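Local coordinates for protein K41043 (Homo sapiens, PDB 6KBR) that probably inhibits serine proteases as a Kazal-type SPINK2 domain, presenting an exposed loop to the enzyme's active site, at residues S35-N39 against E40-C44. Residues are numbered along the deposited sequence; the frame is centred on the assembly and turned at random.
Sequences STYAN and ECTLC
Asn39 is the N-cap of the Kazal domain's helix 40-50, and its side chain grips Thr42 just after strand 36-37, where a short turn leads into that helix. Asn39 OD1 takes two donors from this one residue. The backbone N of Thr42 lies 2.9 Å from Asn39 OD1 and approaches nearly in line with the side-chain carbonyl, at a C=O...N angle of 164°. The hydroxyl comes from above the amide plane, Thr42 OG1 standing 2.5 Å from Asn39 OD1. The Asn39 side chain is folded back between its own N and carbonyl carbon (chi1 48°), which brings OD1 over the first helical turn, while Thr42 keeps OG1 beside its own backbone N (chi1 -59°), turning both donors to the same acceptor. Main-chain bonding begins at the same residue: Leu43 N donates to Asn39 O at 3.2 Å, with a weak further bond from Thr42 N. Asn39 ND2 donates to Met25 O and weakly to Asn23 O, in what is, by analogy with other Kazal inhibitors, the protease-binding loop, and also weakly to a polar side chain of the partner protein, whose chain packs on Ala38 and Thr42. On the strand side, Leu43 CD1 lies over one face of the Tyr37 ring, 3.8 Å from its centroid in a CH-pi contact displaced toward the rim, and the two side chains cross at about a right angle. Tyr37 OH hydrogen-bonds Asp33 OD2; Leu43 also packs on Val29 and Ile56 of the other two strands, which joins helix to sheet. Disulfides from Cys41 to Cys22 and from Cys44 to Cys14 fasten the same helical turn. With an alanine here in place of Asn39, the N-H and hydroxyl of Thr42 would probably lose their shared acceptor and Met25 O its amide donor, leaving the loop freer to move. One amide thus accepts at the helix end and donates to loop carbonyls, consistent with a rigid binding loop.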
loop_
_atom_site.group_PDB
_atom_site.type_symbol
_atom_site.label_atom_id
_atom_site.label_comp_id
_atom_site.label_asym_id
_atom_site.label_seq_id
_atom_site.Cartn_x
_atom_site.Cartn_y
_atom_site.Cartn_z
ATOM N N SER B 35 -1.139 0.587 23.220
ATOM C CA SER B 35 -1.589 0.899 21.886
ATOM C C SER B 35 -1.008 -0.145 20.961
ATOM O O SER B 35 0.171 -0.506 21.067
ATOM C CB SER B 35 -1.084 2.277 21.457
ATOM O OG SER B 35 -1.839 3.318 22.031
ATOM N N THR B 36 -1.813 -0.601 20.015
ATOM C CA THR B 36 -1.261 -1.432 18.921
ATOM C C THR B 36 -0.758 -0.420 17.852
ATOM O O THR B 36 -1.428 0.532 17.566
ATOM C CB THR B 36 -2.192 -2.643 18.493
ATOM O OG1 THR B 36 -2.258 -2.850 17.050
ATOM C CG2 THR B 36 -3.476 -2.542 19.016
ATOM N N TYR B 37 0.498 -0.561 17.428
ATOM C CA TYR B 37 1.063 0.226 16.346
ATOM C C TYR B 37 0.978 -0.567 15.041
ATOM O O TYR B 37 1.262 -1.750 15.048
ATOM C CB TYR B 37 2.519 0.672 16.701
ATOM C CG TYR B 37 2.432 1.702 17.786
ATOM C CD1 TYR B 37 2.411 1.322 19.118
ATOM C CD2 TYR B 37 2.231 3.061 17.475
ATOM C CE1 TYR B 37 2.216 2.248 20.134
ATOM C CE2 TYR B 37 2.041 4.005 18.466
ATOM C CZ TYR B 37 2.031 3.591 19.824
ATOM O OH TYR B 37 1.902 4.531 20.849
ATOM N N ALA B 38 0.557 0.098 13.952
ATOM C CA ALA B 38 0.427 -0.552 12.623
ATOM C C ALA B 38 1.705 -1.301 12.156
ATOM O O ALA B 38 1.641 -2.307 11.492
ATOM C CB ALA B 38 -0.013 0.445 11.556
ATOM N N ASN B 39 2.845 -0.780 12.517
ATOM C CA ASN B 39 4.094 -1.444 12.297
ATOM C C ASN B 39 5.154 -0.860 13.209
ATOM O O ASN B 39 4.906 0.137 13.860
ATOM C CB ASN B 39 4.503 -1.367 10.822
ATOM C CG ASN B 39 4.397 0.034 10.250
ATOM O OD1 ASN B 39 4.885 1.009 10.835
ATOM N ND2 ASN B 39 3.801 0.136 9.079
ATOM N N GLU B 40 6.307 -1.487 13.266
ATOM C CA GLU B 40 7.354 -1.057 14.191
ATOM C C GLU B 40 7.869 0.323 13.838
ATOM O O GLU B 40 8.229 1.077 14.718
ATOM C CB GLU B 40 8.532 -2.050 14.229
ATOM C CG GLU B 40 9.527 -1.775 15.378
ATOM C CD GLU B 40 10.416 -3.025 15.685
ATOM O OE1 GLU B 40 9.916 -4.189 15.548
ATOM O OE2 GLU B 40 11.593 -2.798 16.064
ATOM N N CYS B 41 7.917 0.651 12.558
ATOM C CA CYS B 41 8.369 1.946 12.133
ATOM C C CYS B 41 7.456 3.036 12.715
ATOM O O CYS B 41 7.957 4.082 13.182
ATOM C CB CYS B 41 8.483 2.020 10.615
ATOM S SG CYS B 41 9.072 3.615 9.968
ATOM N N THR B 42 6.155 2.742 12.774
ATOM C CA THR B 42 5.142 3.692 13.288
ATOM C C THR B 42 5.283 3.919 14.796
ATOM O O THR B 42 5.126 5.061 15.299
ATOM C CB THR B 42 3.744 3.235 12.902
ATOM O OG1 THR B 42 3.683 3.156 11.472
ATOM C CG2 THR B 42 2.704 4.193 13.326
ATOM N N LEU B 43 5.609 2.837 15.502
ATOM C CA LEU B 43 5.939 2.919 16.923
ATOM C C LEU B 43 7.105 3.848 17.096
ATOM O O LEU B 43 7.064 4.765 17.919
ATOM C CB LEU B 43 6.279 1.523 17.495
ATOM C CG LEU B 43 6.667 1.427 18.966
ATOM C CD1 LEU B 43 5.821 2.316 19.848
ATOM C CD2 LEU B 43 6.564 0.006 19.439
ATOM N N CYS B 44 8.161 3.596 16.332
ATOM C CA CYS B 44 9.358 4.454 16.349
ATOM C C CYS B 44 9.080 5.966 16.107
ATOM O O CYS B 44 9.626 6.829 16.790
ATOM C CB CYS B 44 10.419 3.924 15.360
ATOM S SG CYS B 44 11.117 2.375 15.923
#